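PDB 4KRI: phospholethanolamine N-methyltransferase 2 from Haemonchus contortus, which probably methylates phosphomonomethylethanolamine and phosphodimethylethanolamine with S-adenosylmethionine, the last two methylation steps of nematode phosphocholine synthesis. Local coordinates for residues Arg177-Arg182 against Gln344-Leu349. Numbering follows the deposited sequence.
Sequences RDFLDR and QRQYYL. With 1SH (2-(methylamino)ethyl dihydrogen phosphate), chain E.
Beside the substrate pocket of the methyltransferase, Phe-179 on helix 176-184 packs against the Schellman motif that ends helix 336-345. Gln-346, the C-prime residue with positive phi, follows Arg-345, and its backbone N bonds back to Ser-343 O while Tyr-347 N returns to Val-342 O. Phe-179 swings its ring out to this helix end, chi1 170° setting CG opposite the backbone N. The outer atom CZ lies 3.4 Å from Gln-346 CG. The amide of Gln-346 stands steeply to the ring, the two planes 80° apart, and brings OE1 over the centre of one face, 3.9 Å above it. At the ring edge, near its plane, are the carbonyl oxygens of the last helical turn: Arg-345 O is 3.7 Å from CE2, and Gln-344 O 3.8 Å from CZ. Behind this helix end lies the phosphate of phosphomonomethylethanolamine. Arg-345 grips it with two N-H groups of its guanidinium edge, NE to O1 at 2.9 Å and NH2 to O3 at 3.0 Å, while NH1 donates to Gln-344 OE1 at 2.8 Å. Tyr-347 OH gives O1 a second bond of 2.8 Å, and Arg-345 CB sits over one face of its ring. Tyr-327, Tyr-193, Lys-413 and Tyr-341 also bond the ligand, and Leu-180, next to Phe-179, touches S-adenosylhomocysteine. Phe-179 thus makes van der Waals contact with an aliphatic CG and polar oxygens; the two carbonyls probably suit its slightly positive rim, whereas OE1 over the face gains no such attraction. Gln-344 and the phosphate together fix the rotation of the Arg-345 guanidinium.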
loop_
_atom_site.group_PDB
_atom_site.type_symbol
_atom_site.label_atom_id
_atom_site.label_comp_id
_atom_site.label_asym_id
_atom_site.label_seq_id
_atom_site.Cartn_x
_atom_site.Cartn_y
_atom_site.Cartn_z
ATOM N N ARG A 177 2.007 6.338 7.864
ATOM C CA ARG A 177 2.838 6.045 6.698
ATOM C C ARG A 177 4.286 6.429 6.978
ATOM O O ARG A 177 5.206 5.661 6.696
ATOM C CB ARG A 177 2.327 6.803 5.461
ATOM C CG ARG A 177 2.942 6.341 4.145
ATOM C CD ARG A 177 2.462 7.181 2.951
ATOM N NE ARG A 177 2.954 8.557 3.018
ATOM C CZ ARG A 177 4.086 8.981 2.463
ATOM N NH1 ARG A 177 4.858 8.147 1.781
ATOM N NH2 ARG A 177 4.455 10.248 2.592
ATOM N N ASP A 178 4.485 7.611 7.550
ATOM C CA ASP A 178 5.839 8.090 7.801
ATOM C C ASP A 178 6.511 7.272 8.896
ATOM O O ASP A 178 7.712 7.013 8.840
ATOM C CB ASP A 178 5.847 9.580 8.150
ATOM C CG ASP A 178 5.610 10.467 6.940
ATOM O OD1 ASP A 178 5.823 10.003 5.799
ATOM O OD2 ASP A 178 5.224 11.642 7.139
ATOM N N PHE A 179 5.730 6.857 9.887
ATOM C CA PHE A 179 6.246 5.994 10.937
ATOM C C PHE A 179 6.798 4.686 10.372
ATOM O O PHE A 179 7.885 4.255 10.757
ATOM C CB PHE A 179 5.163 5.686 11.970
ATOM C CG PHE A 179 5.555 4.613 12.942
ATOM C CD1 PHE A 179 6.455 4.879 13.967
ATOM C CD2 PHE A 179 5.035 3.334 12.825
ATOM C CE1 PHE A 179 6.826 3.882 14.857
ATOM C CE2 PHE A 179 5.401 2.338 13.709
ATOM C CZ PHE A 179 6.301 2.609 14.720
ATOM N N LEU A 180 6.038 4.059 9.477
ATOM C CA LEU A 180 6.457 2.818 8.823
ATOM C C LEU A 180 7.740 3.036 8.004
ATOM O O LEU A 180 8.692 2.265 8.116
ATOM C CB LEU A 180 5.344 2.292 7.908
ATOM C CG LEU A 180 4.041 1.815 8.564
ATOM C CD1 LEU A 180 2.932 1.607 7.530
ATOM C CD2 LEU A 180 4.297 0.531 9.323
ATOM N N ASP A 181 7.758 4.095 7.198
ATOM C CA ASP A 181 8.882 4.372 6.291
ATOM C C ASP A 181 10.150 4.836 7.015
ATOM O O ASP A 181 11.255 4.695 6.486
ATOM C CB ASP A 181 8.492 5.442 5.254
ATOM C CG ASP A 181 7.618 4.898 4.125
ATOM O OD1 ASP A 181 7.685 3.686 3.828
ATOM O OD2 ASP A 181 6.873 5.704 3.517
ATOM N N ARG A 182 10.000 5.411 8.205
ATOM C CA ARG A 182 11.144 6.016 8.893
ATOM C C ARG A 182 11.728 5.144 9.993
ATOM O O ARG A 182 12.818 5.417 10.491
ATOM C CB ARG A 182 10.781 7.398 9.465
ATOM C CG ARG A 182 10.470 8.470 8.409
ATOM C CD ARG A 182 9.990 9.771 9.052
ATOM N NE ARG A 182 9.459 10.712 8.063
ATOM C CZ ARG A 182 8.836 11.848 8.368
ATOM N NH1 ARG A 182 8.662 12.188 9.639
ATOM N NH2 ARG A 182 8.386 12.645 7.403
ATOM N N GLN A 344 7.444 -0.186 20.864
ATOM C CA GLN A 344 8.399 0.365 19.909
ATOM C C GLN A 344 7.969 0.047 18.481
ATOM O O GLN A 344 8.144 0.874 17.584
ATOM C CB GLN A 344 9.807 -0.180 20.191
ATOM C CG GLN A 344 10.923 0.452 19.370
ATOM C CD GLN A 344 11.053 -0.171 17.985
ATOM O OE1 GLN A 344 10.607 -1.299 17.759
ATOM N NE2 GLN A 344 11.666 0.562 17.053
ATOM N N ARG A 345 7.401 -1.140 18.269
ATOM C CA ARG A 345 6.901 -1.529 16.947
ATOM C C ARG A 345 5.537 -0.906 16.665
ATOM O O ARG A 345 5.088 -0.869 15.514
ATOM C CB ARG A 345 6.761 -3.057 16.844
ATOM C CG ARG A 345 8.074 -3.835 16.884
ATOM C CD ARG A 345 8.805 -3.699 15.550
ATOM N NE ARG A 345 9.822 -4.729 15.341
ATOM C CZ ARG A 345 11.084 -4.630 15.760
ATOM N NH1 ARG A 345 11.492 -3.556 16.430
ATOM N NH2 ARG A 345 11.939 -5.610 15.516
ATOM N N GLN A 346 4.894 -0.420 17.725
ATOM C CA GLN A 346 3.494 -0.000 17.685
ATOM C C GLN A 346 2.548 -1.087 17.177
ATOM O O GLN A 346 1.602 -0.808 16.432
ATOM C CB GLN A 346 3.337 1.277 16.860
ATOM C CG GLN A 346 4.183 2.409 17.389
ATOM C CD GLN A 346 3.381 3.669 17.569
ATOM O OE1 GLN A 346 3.421 4.570 16.726
ATOM N NE2 GLN A 346 2.628 3.738 18.666
ATOM N N TYR A 347 2.779 -2.324 17.604
ATOM C CA TYR A 347 1.851 -3.395 17.262
ATOM C C TYR A 347 0.588 -3.316 18.110
ATOM O O TYR A 347 0.647 -3.017 19.311
ATOM C CB TYR A 347 2.492 -4.761 17.470
ATOM C CG TYR A 347 3.581 -5.118 16.479
ATOM C CD1 TYR A 347 3.630 -4.549 15.217
ATOM C CD2 TYR A 347 4.555 -6.044 16.818
ATOM C CE1 TYR A 347 4.641 -4.903 14.316
ATOM C CE2 TYR A 347 5.555 -6.399 15.944
ATOM C CZ TYR A 347 5.599 -5.829 14.696
ATOM O OH TYR A 347 6.611 -6.207 13.839
ATOM N N TYR A 348 -0.550 -3.588 17.474
ATOM C CA TYR A 348 -1.824 -3.720 18.176
ATOM C C TYR A 348 -2.213 -5.189 18.157
ATOM O O TYR A 348 -2.904 -5.652 17.244
ATOM C CB TYR A 348 -2.898 -2.844 17.507
ATOM C CG TYR A 348 -2.606 -1.371 17.672
ATOM C CD1 TYR A 348 -2.958 -0.709 18.835
ATOM C CD2 TYR A 348 -1.936 -0.659 16.688
ATOM C CE1 TYR A 348 -2.678 0.629 19.007
ATOM C CE2 TYR A 348 -1.652 0.684 16.854
ATOM C CZ TYR A 348 -2.030 1.320 18.013
ATOM O OH TYR A 348 -1.760 2.655 18.196
ATOM N N LEU A 349 -1.741 -5.937 19.151
ATOM C CA LEU A 349 -1.927 -7.394 19.144
ATOM C C LEU A 349 -3.251 -7.859 19.736
ATOM O O LEU A 349 -3.746 -7.304 20.729
ATOM C CB LEU A 349 -0.788 -8.091 19.891
ATOM C CG LEU A 349 0.630 -7.790 19.413
ATOM C CD1 LEU A 349 1.632 -8.426 20.378
ATOM C CD2 LEU A 349 0.844 -8.277 17.978
HETATM O O4 1SH E . 9.632 -9.647 13.795
HETATM P P1 1SH E . 9.659 -8.137 13.566
HETATM O O1 1SH E . 8.963 -7.400 14.641
HETATM O O3 1SH E . 11.157 -7.657 13.467
HETATM O O2 1SH E . 8.895 -7.828 12.214
HETATM C C1 1SH E . 9.256 -8.482 11.111
HETATM C C2 1SH E . 8.345 -8.305 9.904
HETATM N N1 1SH E . 7.016 -8.842 10.001
HETATM C C3 1SH E . 6.297 -8.423 8.853
#